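Local coordinates for protein putative aminooxidase (Propionibacterium acnes, PDB 2BA9) that isomerises polyunsaturated fatty acids, producing conjugated linoleic acid, and carries a bound FAD as its cofactor, at residues H278-V283 against L329-P334; Y170-N175 against M302-L307. All blocks are in the same frame, centred on the assembly; numbering follows the deposited sequence.

Contact 1 (H278-V283 against L329-P334); sequences HQQYMV and LLRNHP. With FAD (flavin-adenine dinucleotide), chain D.
Met282 and Leu329 form the closed end of this contact: they are a hydrogen-bonded antiparallel pair, with Met282 N giving a 3.0 Å bond to Leu329 O and Leu329 N returning one to Met282 O. Their side chains run side by side on one face of the sheet, CD1 of Leu329 lying 3.7 Å from CB of Met282, and Cys344 of helix 341-355 packs against both. Tyr281 and Leu330 occupy the other face, where CD2 of Leu330 reaches CD1 of Tyr281 while Leu329 O sits at the ring edge. Beyond Leu330 the strand ends, though Arg331 N still bonds to Gln280 O; the Asn332 amide then continues the pairing. Its CG, between backbone N and carbonyl carbon (chi1 71°), faces strand 277-288, where OD1 receives Gln280 N at 2.7 Å and ND2 bonds to Gln279 OE1 at 3.1 Å. This side is more solvent-accessible: a water joins Gln279 NE2 to Asn332 O. Only Gln280 OE1 is loosely placed, over one guanidinium face of Arg331 without a hydrogen bond, while NE2 turns to Asp338. Tyr281 CE2 comes within 3.5 Å of FAD C7M, which Val283 CG2 also touches. This is an antiparallel pair in the mixed sheet, of which strand 277-288 borders the flavin's dimethylbenzene end.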
ATOM      1  N   HIS A 278       4.691  -8.347  -7.501  1.00 26.50           N
ATOM      2  CA  HIS A 278       3.854  -7.174  -7.276  1.00 26.79           C
ATOM      3  C   HIS A 278       2.490  -7.329  -7.942  1.00 26.76           C
ATOM      4  O   HIS A 278       2.267  -8.236  -8.769  1.00 26.44           O
ATOM      5  CB  HIS A 278       4.565  -5.897  -7.751  1.00 27.09           C
ATOM      6  CG  HIS A 278       4.601  -5.730  -9.239  1.00 26.86           C
ATOM      7  ND1 HIS A 278       5.555  -6.330 -10.032  1.00 27.56           N
ATOM      8  CD2 HIS A 278       3.811  -5.019 -10.077  1.00 28.91           C
ATOM      9  CE1 HIS A 278       5.342  -6.005 -11.295  1.00 28.29           C
ATOM     10  NE2 HIS A 278       4.295  -5.202 -11.349  1.00 27.67           N
ATOM     11  N   GLN A 279       1.580  -6.450  -7.542  1.00 26.27           N
ATOM     12  CA  GLN A 279       0.232  -6.422  -8.069  1.00 26.02           C
ATOM     13  C   GLN A 279       0.117  -5.343  -9.128  1.00 26.26           C
ATOM     14  O   GLN A 279       0.669  -4.245  -8.997  1.00 25.95           O
ATOM     15  CB  GLN A 279      -0.786  -6.158  -6.955  1.00 26.07           C
ATOM     16  CG  GLN A 279      -0.716  -7.147  -5.819  1.00 25.09           C
ATOM     17  CD  GLN A 279      -1.162  -8.525  -6.232  1.00 25.35           C
ATOM     18  OE1 GLN A 279      -0.343  -9.383  -6.567  1.00 26.30           O
ATOM     19  NE2 GLN A 279      -2.467  -8.753  -6.206  1.00 25.98           N
ATOM     20  N   GLN A 280      -0.611  -5.677 -10.185  1.00 26.66           N
ATOM     21  CA  GLN A 280      -0.995  -4.711 -11.208  1.00 26.37           C
ATOM     22  C   GLN A 280      -2.423  -4.184 -10.932  1.00 26.57           C
ATOM     23  O   GLN A 280      -3.417  -4.758 -11.413  1.00 26.36           O
ATOM     24  CB  GLN A 280      -0.905  -5.375 -12.582  1.00 26.38           C
ATOM     25  CG  GLN A 280       0.505  -5.825 -12.979  1.00 25.99           C
ATOM     26  CD  GLN A 280       0.536  -6.479 -14.348  1.00 26.72           C
ATOM     27  OE1 GLN A 280       0.000  -5.942 -15.325  1.00 28.92           O
ATOM     28  NE2 GLN A 280       1.162  -7.643 -14.432  1.00 26.79           N
ATOM     29  N   TYR A 281      -2.498  -3.076 -10.187  1.00 26.68           N
ATOM     30  CA  TYR A 281      -3.760  -2.498  -9.687  1.00 26.42           C
ATOM     31  C   TYR A 281      -4.141  -1.249 -10.479  1.00 26.54           C
ATOM     32  O   TYR A 281      -3.411  -0.242 -10.459  1.00 26.06           O
ATOM     33  CB  TYR A 281      -3.572  -2.136  -8.206  1.00 26.64           C
ATOM     34  CG  TYR A 281      -4.805  -1.808  -7.381  1.00 26.41           C
ATOM     35  CD1 TYR A 281      -6.039  -2.416  -7.633  1.00 27.66           C
ATOM     36  CD2 TYR A 281      -4.706  -0.946  -6.284  1.00 26.04           C
ATOM     37  CE1 TYR A 281      -7.160  -2.138  -6.831  1.00 27.76           C
ATOM     38  CE2 TYR A 281      -5.802  -0.660  -5.487  1.00 26.85           C
ATOM     39  CZ  TYR A 281      -7.038  -1.258  -5.762  1.00 27.69           C
ATOM     40  OH  TYR A 281      -8.132  -1.001  -4.952  1.00 25.37           O
ATOM     41  N   MET A 282      -5.277  -1.318 -11.185  1.00 26.51           N
ATOM     42  CA  MET A 282      -5.659  -0.281 -12.144  1.00 26.35           C
ATOM     43  C   MET A 282      -6.834   0.543 -11.661  1.00 26.14           C
ATOM     44  O   MET A 282      -7.888   0.023 -11.297  1.00 26.11           O
ATOM     45  CB  MET A 282      -5.987  -0.887 -13.507  1.00 26.49           C
ATOM     46  CG  MET A 282      -6.282   0.149 -14.578  1.00 27.34           C
ATOM     47  SD  MET A 282      -6.129  -0.484 -16.260  1.00 29.11           S
ATOM     48  CE  MET A 282      -7.841  -0.759 -16.690  1.00 29.20           C
ATOM     49  N   VAL A 283      -6.633   1.850 -11.682  1.00 26.08           N
ATOM     50  CA  VAL A 283      -7.644   2.813 -11.288  1.00 25.38           C
ATOM     51  C   VAL A 283      -8.031   3.586 -12.531  1.00 25.46           C
ATOM     52  O   VAL A 283      -7.175   3.968 -13.322  1.00 25.26           O
ATOM     53  CB  VAL A 283      -7.112   3.784 -10.227  1.00 25.71           C
ATOM     54  CG1 VAL A 283      -8.205   4.762  -9.771  1.00 24.17           C
ATOM     55  CG2 VAL A 283      -6.527   3.004  -9.050  1.00 25.06           C
ATOM     56  N   LEU A 329      -9.751  -2.366 -10.266  1.00 25.72           N
ATOM     57  CA  LEU A 329      -9.676  -3.773 -10.691  1.00 25.53           C
ATOM     58  C   LEU A 329      -8.238  -4.251 -10.616  1.00 25.97           C
ATOM     59  O   LEU A 329      -7.286  -3.441 -10.595  1.00 27.26           O
ATOM     60  CB  LEU A 329     -10.199  -3.960 -12.127  1.00 25.13           C
ATOM     61  CG  LEU A 329      -9.503  -3.171 -13.263  1.00 24.18           C
ATOM     62  CD1 LEU A 329      -8.229  -3.816 -13.754  1.00 24.22           C
ATOM     63  CD2 LEU A 329     -10.442  -2.919 -14.448  1.00 23.55           C
ATOM     64  N   LEU A 330      -8.073  -5.566 -10.595  1.00 26.11           N
ATOM     65  CA  LEU A 330      -6.744  -6.169 -10.557  1.00 26.06           C
ATOM     66  C   LEU A 330      -6.462  -6.947 -11.843  1.00 25.93           C
ATOM     67  O   LEU A 330      -7.340  -7.639 -12.370  1.00 26.07           O
ATOM     68  CB  LEU A 330      -6.600  -7.102  -9.357  1.00 25.47           C
ATOM     69  CG  LEU A 330      -6.024  -6.501  -8.084  1.00 23.81           C
ATOM     70  CD1 LEU A 330      -6.188  -7.525  -6.977  1.00 22.30           C
ATOM     71  CD2 LEU A 330      -4.567  -6.094  -8.282  1.00 19.61           C
ATOM     72  N   ARG A 331      -5.222  -6.847 -12.306  1.00 26.02           N
ATOM     73  CA  ARG A 331      -4.816  -7.415 -13.586  1.00 26.72           C
ATOM     74  C   ARG A 331      -4.015  -8.709 -13.485  1.00 26.63           C
ATOM     75  O   ARG A 331      -3.750  -9.335 -14.504  1.00 27.18           O
ATOM     76  CB  ARG A 331      -4.017  -6.383 -14.396  1.00 26.22           C
ATOM     77  CG  ARG A 331      -4.880  -5.204 -14.835  1.00 27.73           C
ATOM     78  CD  ARG A 331      -4.140  -4.153 -15.638  1.00 29.42           C
ATOM     79  NE  ARG A 331      -3.164  -4.723 -16.556  1.00 30.01           N
ATOM     80  CZ  ARG A 331      -2.335  -4.014 -17.310  1.00 33.64           C
ATOM     81  NH1 ARG A 331      -2.384  -2.688 -17.302  1.00 34.38           N
ATOM     82  NH2 ARG A 331      -1.467  -4.640 -18.101  1.00 35.48           N
ATOM     83  N   ASN A 332      -3.658  -9.129 -12.280  1.00 26.74           N
ATOM     84  CA  ASN A 332      -2.792 -10.298 -12.116  1.00 26.66           C
ATOM     85  C   ASN A 332      -3.212 -11.209 -10.962  1.00 26.33           C
ATOM     86  O   ASN A 332      -3.864 -10.780 -10.013  1.00 26.20           O
ATOM     87  CB  ASN A 332      -1.356  -9.839 -11.894  1.00 26.82           C
ATOM     88  CG  ASN A 332      -1.169  -9.210 -10.526  1.00 28.66           C
ATOM     89  OD1 ASN A 332      -1.696  -8.122 -10.254  1.00 31.93           O
ATOM     90  ND2 ASN A 332      -0.483  -9.916  -9.639  1.00 28.94           N
ATOM     91  N   HIS A 333      -2.805 -12.474 -11.070  1.00 26.12           N
ATOM     92  CA  HIS A 333      -2.972 -13.477 -10.023  1.00 26.01           C
ATOM     93  C   HIS A 333      -2.006 -14.626 -10.392  1.00 25.79           C
ATOM     94  O   HIS A 333      -1.790 -14.898 -11.584  1.00 25.30           O
ATOM     95  CB  HIS A 333      -4.437 -13.941  -9.999  1.00 25.56           C
ATOM     96  CG  HIS A 333      -4.769 -14.934  -8.928  1.00 25.27           C
ATOM     97  ND1 HIS A 333      -4.485 -16.276  -9.044  1.00 23.61           N
ATOM     98  CD2 HIS A 333      -5.415 -14.789  -7.746  1.00 24.63           C
ATOM     99  CE1 HIS A 333      -4.917 -16.912  -7.973  1.00 23.06           C
ATOM    100  NE2 HIS A 333      -5.486 -16.034  -7.167  1.00 24.10           N
ATOM    101  N   PRO A 334      -1.410 -15.292  -9.389  1.00 26.07           N
ATOM    102  CA  PRO A 334      -0.477 -16.396  -9.712  1.00 26.25           C
ATOM    103  C   PRO A 334      -1.030 -17.519 -10.605  1.00 25.93           C
ATOM    104  O   PRO A 334      -0.275 -18.135 -11.341  1.00 26.17           O
ATOM    105  CB  PRO A 334      -0.109 -16.962  -8.332  1.00 25.99           C
ATOM    106  CG  PRO A 334      -0.353 -15.843  -7.389  1.00 26.31           C
ATOM    107  CD  PRO A 334      -1.525 -15.086  -7.933  1.00 25.96           C
TER
HETATM  108  PA  FAD D 500       5.237   4.838  -3.216  1.00 19.59           P
HETATM  109  O1A FAD D 500       4.003   5.482  -2.655  1.00 19.96           O
HETATM  110  O2A FAD D 500       5.056   3.980  -4.451  1.00 19.83           O
HETATM  111  O5B FAD D 500       6.275   5.990  -3.616  1.00 20.92           O
HETATM  112  C5B FAD D 500       7.530   5.589  -4.113  1.00 23.05           C
HETATM  113  C4B FAD D 500       8.279   6.787  -4.656  1.00 23.62           C
HETATM  114  O4B FAD D 500       9.548   6.362  -5.113  1.00 24.57           O
HETATM  115  C3B FAD D 500       7.536   7.448  -5.819  1.00 23.93           C
HETATM  116  O3B FAD D 500       7.379   8.825  -5.568  1.00 23.63           O
HETATM  117  C2B FAD D 500       8.410   7.150  -7.015  1.00 24.35           C
HETATM  118  O2B FAD D 500       8.281   8.117  -8.057  1.00 24.46           O
HETATM  119  C1B FAD D 500       9.790   6.986  -6.353  1.00 24.38           C
HETATM  120  N9A FAD D 500      10.684   6.196  -7.220  1.00 23.97           N
HETATM  121  C8A FAD D 500      10.445   4.950  -7.759  1.00 24.64           C
HETATM  122  N7A FAD D 500      11.516   4.590  -8.521  1.00 23.58           N
HETATM  123  C5A FAD D 500      12.436   5.593  -8.470  1.00 24.46           C
HETATM  124  C6A FAD D 500      13.701   5.776  -9.064  1.00 23.92           C
HETATM  125  N6A FAD D 500      14.378   4.682  -9.542  1.00 23.78           N
HETATM  126  N1A FAD D 500      14.413   6.936  -8.777  1.00 24.67           N
HETATM  127  C2A FAD D 500      13.875   7.933  -7.976  1.00 25.15           C
HETATM  128  N3A FAD D 500      12.625   7.743  -7.402  1.00 24.60           N
HETATM  129  C4A FAD D 500      11.910   6.611  -7.656  1.00 24.25           C
HETATM  130  N1  FAD D 500      -2.628   3.084   1.657  1.00 25.89           N
HETATM  131  C2  FAD D 500      -3.303   3.179   2.856  1.00 28.77           C
HETATM  132  O2  FAD D 500      -2.675   3.319   3.905  1.00 25.85           O
HETATM  133  N3  FAD D 500      -4.682   3.088   2.877  1.00 29.83           N
HETATM  134  C4  FAD D 500      -5.385   2.933   1.700  1.00 29.28           C
HETATM  135  O4  FAD D 500      -6.623   2.874   1.752  1.00 30.85           O
HETATM  136  C4X FAD D 500      -4.703   2.851   0.482  1.00 27.21           C
HETATM  137  N5  FAD D 500      -5.373   2.672  -0.716  1.00 24.38           N
HETATM  138  C5X FAD D 500      -4.723   2.752  -1.933  1.00 24.27           C
HETATM  139  C6  FAD D 500      -5.443   2.712  -3.125  1.00 23.47           C
HETATM  140  C7  FAD D 500      -4.777   2.833  -4.343  1.00 23.93           C
HETATM  141  C7M FAD D 500      -5.588   2.803  -5.607  1.00 23.84           C
HETATM  142  C8  FAD D 500      -3.393   2.982  -4.366  1.00 23.67           C
HETATM  143  C8M FAD D 500      -2.630   3.112  -5.649  1.00 22.83           C
HETATM  144  C9  FAD D 500      -2.683   3.015  -3.169  1.00 23.66           C
HETATM  145  C9A FAD D 500      -3.333   2.891  -1.941  1.00 24.16           C
HETATM  146  N10 FAD D 500      -2.634   2.901  -0.720  1.00 23.80           N
HETATM  147  C10 FAD D 500      -3.314   2.949   0.475  1.00 25.30           C
HETATM  148  C1' FAD D 500      -1.192   2.520  -0.659  1.00 20.63           C
HETATM  149  C2' FAD D 500      -0.293   3.725  -0.417  1.00 19.91           C
HETATM  150  O2' FAD D 500      -0.607   4.809  -1.284  1.00 21.29           O
HETATM  151  C3' FAD D 500       1.145   3.267  -0.607  1.00 20.46           C
HETATM  152  O3' FAD D 500       1.373   2.090   0.173  1.00 20.43           O
HETATM  153  C4' FAD D 500       2.122   4.369  -0.233  1.00 20.53           C
HETATM  154  O4' FAD D 500       2.087   5.432  -1.178  1.00 24.59           O
HETATM  155  C5' FAD D 500       3.513   3.762  -0.121  1.00 21.46           C
HETATM  156  O5' FAD D 500       4.479   4.774  -0.082  1.00 20.30           O
HETATM  157  P   FAD D 500       6.005   4.454  -0.523  1.00 20.53           P
HETATM  158  O1P FAD D 500       6.849   5.713  -0.458  1.00 20.58           O
HETATM  159  O2P FAD D 500       6.520   3.375   0.365  1.00 23.73           O
HETATM  160  O3P FAD D 500       5.943   3.980  -2.056  1.00 21.28           O
HETATM  161  O   HOH W   1      -4.038 -11.171  -7.203  1.00 20.26           O

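Contact 2 (Y170-N175 against M302-L307); sequences YGHFDN and MRPERL
His172 and Pro304 come closest in the backbone, at 7.1 Å between CA atoms, so the loops meet through side chains of 170-175 reaching both side chains and backbone carbonyls of 302-307; the first leaves a helix at Gly171 with positive phi, the second makes a short 3-10 turn at Pro304 and Glu305. The imidazole of His172 does most of the reaching. With CG anti to the carbonyl carbon (chi1 -64°), the ring is carried toward 302-307, and its CD2 edge meets Met302 O near the ring plane, at 2.9 Å. The same oxygen is 3.1 Å from His172 NE2, but the angle is too poor for a hydrogen bond; NE2 instead pairs with an in-plane water at 2.9 Å, and that water donates to Arg303 O. Pro304 slides past His172 in the opposite direction, its CG 3.7 Å from CD2, while Leu307 CD1 approaches CE1 obliquely. Pro304 CG also touches Asp174 OD1, at 3.4 Å. That carboxylate is gripped through both oxygens: OD2 by Asn175 ND2, from above its plane, and OD1 by His333 NE2. The edge contact with Met302 O is at most a weak, strongly bent C-H...O; with no direct hydrogen bond between the segments, their polar connection runs from NE2 through the water to Arg303 O.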
ATOM      1  N   TYR A 170      -4.764  -5.656  -2.974  1.00 25.33           N
ATOM      2  CA  TYR A 170      -3.717  -6.405  -2.302  1.00 25.95           C
ATOM      3  C   TYR A 170      -3.663  -7.872  -2.709  1.00 25.80           C
ATOM      4  O   TYR A 170      -2.776  -8.600  -2.280  1.00 27.18           O
ATOM      5  CB  TYR A 170      -3.883  -6.268  -0.789  1.00 26.18           C
ATOM      6  CG  TYR A 170      -3.695  -4.849  -0.291  1.00 26.53           C
ATOM      7  CD1 TYR A 170      -2.468  -4.194  -0.467  1.00 27.39           C
ATOM      8  CD2 TYR A 170      -4.721  -4.164   0.361  1.00 28.04           C
ATOM      9  CE1 TYR A 170      -2.266  -2.894  -0.015  1.00 27.14           C
ATOM     10  CE2 TYR A 170      -4.533  -2.847   0.834  1.00 28.02           C
ATOM     11  CZ  TYR A 170      -3.294  -2.217   0.632  1.00 28.06           C
ATOM     12  OH  TYR A 170      -3.064  -0.926   1.079  1.00 25.31           O
ATOM     13  N   GLY A 171      -4.591  -8.319  -3.539  1.00 25.61           N
ATOM     14  CA  GLY A 171      -4.521  -9.678  -4.056  1.00 25.45           C
ATOM     15  C   GLY A 171      -5.408 -10.631  -3.301  1.00 25.33           C
ATOM     16  O   GLY A 171      -6.294 -10.209  -2.575  1.00 25.55           O
ATOM     17  N   HIS A 172      -5.150 -11.920  -3.474  1.00 25.33           N
ATOM     18  CA  HIS A 172      -6.124 -12.938  -3.136  1.00 25.73           C
ATOM     19  C   HIS A 172      -5.636 -13.880  -2.038  1.00 25.33           C
ATOM     20  O   HIS A 172      -4.478 -14.268  -2.013  1.00 24.98           O
ATOM     21  CB  HIS A 172      -6.538 -13.695  -4.404  1.00 25.82           C
ATOM     22  CG  HIS A 172      -7.240 -12.828  -5.404  1.00 27.52           C
ATOM     23  ND1 HIS A 172      -6.582 -11.897  -6.173  1.00 28.06           N
ATOM     24  CD2 HIS A 172      -8.548 -12.733  -5.736  1.00 29.72           C
ATOM     25  CE1 HIS A 172      -7.453 -11.276  -6.950  1.00 30.65           C
ATOM     26  NE2 HIS A 172      -8.655 -11.765  -6.704  1.00 29.70           N
ATOM     27  N   PHE A 173      -6.558 -14.230  -1.142  1.00 25.14           N
ATOM     28  CA  PHE A 173      -6.271 -15.028   0.047  1.00 25.05           C
ATOM     29  C   PHE A 173      -5.840 -16.473  -0.244  1.00 25.47           C
ATOM     30  O   PHE A 173      -5.273 -17.145   0.630  1.00 25.54           O
ATOM     31  CB  PHE A 173      -7.498 -15.052   0.970  1.00 24.59           C
ATOM     32  CG  PHE A 173      -7.821 -13.725   1.634  1.00 23.94           C
ATOM     33  CD1 PHE A 173      -9.108 -13.494   2.121  1.00 24.51           C
ATOM     34  CD2 PHE A 173      -6.860 -12.715   1.806  1.00 22.82           C
ATOM     35  CE1 PHE A 173      -9.440 -12.288   2.746  1.00 23.70           C
ATOM     36  CE2 PHE A 173      -7.196 -11.505   2.444  1.00 22.93           C
ATOM     37  CZ  PHE A 173      -8.478 -11.293   2.906  1.00 22.50           C
ATOM     38  N   ASP A 174      -6.116 -16.958  -1.450  1.00 25.80           N
ATOM     39  CA  ASP A 174      -5.650 -18.283  -1.862  1.00 26.47           C
ATOM     40  C   ASP A 174      -4.104 -18.375  -1.945  1.00 26.47           C
ATOM     41  O   ASP A 174      -3.548 -19.469  -1.917  1.00 26.68           O
ATOM     42  CB  ASP A 174      -6.286 -18.684  -3.203  1.00 26.52           C
ATOM     43  CG  ASP A 174      -5.851 -17.776  -4.358  1.00 27.60           C
ATOM     44  OD1 ASP A 174      -6.575 -16.794  -4.636  1.00 27.76           O
ATOM     45  OD2 ASP A 174      -4.794 -18.044  -4.980  1.00 28.98           O
ATOM     46  N   ASN A 175      -3.428 -17.225  -2.053  1.00 26.35           N
ATOM     47  CA  ASN A 175      -1.976 -17.191  -2.165  1.00 26.25           C
ATOM     48  C   ASN A 175      -1.229 -16.154  -1.299  1.00 26.20           C
ATOM     49  O   ASN A 175      -0.120 -16.418  -0.867  1.00 26.51           O
ATOM     50  CB  ASN A 175      -1.588 -17.017  -3.632  1.00 26.25           C
ATOM     51  CG  ASN A 175      -2.047 -15.699  -4.202  1.00 25.51           C
ATOM     52  OD1 ASN A 175      -1.300 -14.740  -4.200  1.00 27.87           O
ATOM     53  ND2 ASN A 175      -3.277 -15.644  -4.685  1.00 26.97           N
ATOM     54  N   MET A 302     -14.238 -10.168  -6.632  1.00 25.39           N
ATOM     55  CA  MET A 302     -12.977 -10.354  -5.898  1.00 25.85           C
ATOM     56  C   MET A 302     -12.472 -11.812  -5.909  1.00 26.08           C
ATOM     57  O   MET A 302     -11.407 -12.109  -5.369  1.00 26.22           O
ATOM     58  CB  MET A 302     -13.165  -9.916  -4.448  1.00 25.64           C
ATOM     59  CG  MET A 302     -13.513  -8.466  -4.275  1.00 25.10           C
ATOM     60  SD  MET A 302     -13.938  -8.117  -2.560  1.00 23.44           S
ATOM     61  CE  MET A 302     -14.956  -6.626  -2.733  1.00 26.93           C
ATOM     62  N   ARG A 303     -13.270 -12.711  -6.478  1.00 26.82           N
ATOM     63  CA  ARG A 303     -12.865 -14.067  -6.797  1.00 27.27           C
ATOM     64  C   ARG A 303     -11.803 -14.054  -7.900  1.00 27.38           C
ATOM     65  O   ARG A 303     -11.935 -13.299  -8.870  1.00 27.40           O
ATOM     66  CB  ARG A 303     -14.045 -14.839  -7.374  1.00 28.31           C
ATOM     67  CG  ARG A 303     -15.165 -15.118  -6.430  1.00 30.71           C
ATOM     68  CD  ARG A 303     -16.120 -16.161  -7.022  1.00 34.60           C
ATOM     69  NE  ARG A 303     -17.204 -15.563  -7.812  1.00 36.79           N
ATOM     70  CZ  ARG A 303     -17.450 -15.791  -9.102  1.00 37.84           C
ATOM     71  NH1 ARG A 303     -16.703 -16.625  -9.814  1.00 39.38           N
ATOM     72  NH2 ARG A 303     -18.479 -15.191  -9.680  1.00 37.97           N
ATOM     73  N   PRO A 304     -10.787 -14.929  -7.805  1.00 27.21           N
ATOM     74  CA  PRO A 304      -9.758 -15.056  -8.850  1.00 27.36           C
ATOM     75  C   PRO A 304     -10.345 -15.345 -10.232  1.00 27.71           C
ATOM     76  O   PRO A 304      -9.815 -14.904 -11.247  1.00 28.14           O
ATOM     77  CB  PRO A 304      -8.932 -16.246  -8.363  1.00 27.49           C
ATOM     78  CG  PRO A 304      -9.104 -16.233  -6.892  1.00 27.15           C
ATOM     79  CD  PRO A 304     -10.534 -15.864  -6.699  1.00 27.25           C
ATOM     80  N   GLU A 305     -11.458 -16.076 -10.240  1.00 27.95           N
ATOM     81  CA  GLU A 305     -12.221 -16.382 -11.438  1.00 27.53           C
ATOM     82  C   GLU A 305     -12.772 -15.122 -12.096  1.00 27.03           C
ATOM     83  O   GLU A 305     -13.151 -15.145 -13.270  1.00 27.38           O
ATOM     84  CB  GLU A 305     -13.389 -17.303 -11.060  1.00 27.78           C
ATOM     85  CG  GLU A 305     -12.978 -18.710 -10.637  1.00 28.42           C
ATOM     86  CD  GLU A 305     -12.612 -18.886  -9.158  1.00 28.32           C
ATOM     87  OE1 GLU A 305     -12.760 -17.952  -8.333  1.00 28.24           O
ATOM     88  OE2 GLU A 305     -12.168 -20.004  -8.824  1.00 29.22           O
ATOM     89  N   ARG A 306     -12.828 -14.028 -11.340  1.00 26.22           N
ATOM     90  CA  ARG A 306     -13.333 -12.753 -11.842  1.00 25.50           C
ATOM     91  C   ARG A 306     -12.253 -11.665 -11.991  1.00 24.99           C
ATOM     92  O   ARG A 306     -12.571 -10.479 -12.146  1.00 24.35           O
ATOM     93  CB  ARG A 306     -14.465 -12.270 -10.925  1.00 25.10           C
ATOM     94  CG  ARG A 306     -15.705 -13.146 -10.958  1.00 25.11           C
ATOM     95  CD  ARG A 306     -16.444 -13.110 -12.304  1.00 23.87           C
ATOM     96  NE  ARG A 306     -17.155 -11.850 -12.512  1.00 22.53           N
ATOM     97  CZ  ARG A 306     -17.919 -11.580 -13.564  1.00 23.89           C
ATOM     98  NH1 ARG A 306     -18.112 -12.491 -14.507  1.00 25.44           N
ATOM     99  NH2 ARG A 306     -18.511 -10.398 -13.672  1.00 24.68           N
ATOM    100  N   LEU A 307     -10.981 -12.072 -11.991  1.00 24.47           N
ATOM    101  CA  LEU A 307      -9.863 -11.148 -12.205  1.00 23.89           C
ATOM    102  C   LEU A 307     -10.078 -10.228 -13.410  1.00 24.24           C
ATOM    103  O   LEU A 307     -10.447 -10.683 -14.475  1.00 24.00           O
ATOM    104  CB  LEU A 307      -8.574 -11.936 -12.417  1.00 23.74           C
ATOM    105  CG  LEU A 307      -7.270 -11.158 -12.354  1.00 23.49           C
ATOM    106  CD1 LEU A 307      -7.041 -10.644 -10.957  1.00 21.67           C
ATOM    107  CD2 LEU A 307      -6.084 -12.055 -12.800  1.00 22.07           C
TER
HETATM  108  O   HOH W   2     -10.735 -10.941  -8.620  1.00 15.11           O

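In the fold
From the N terminus, the chain first lays down 170-175, just after helix 166-170, then runs through further helices and strands to 278-283 in strand 277-288. The loop 302-307 follows and closes contact 2 across 126 intervening residues; strand 325-330 then leads into 329-334, closing contact 1 over only 45. The segments alternate, so the two closures cross rather than nest. Contact 1 joins neighbouring strands of the mixed sheet, whereas contact 2 brings the loop between strands 295-297 and 310-315 onto the loop between helices 166-170 and 178-184. Their centres lie 10 Å apart, and they touch directly: Gln279 NE2 packs against Gly171 CA, and Leu307 CD1 against Leu330 O and Asn332 O.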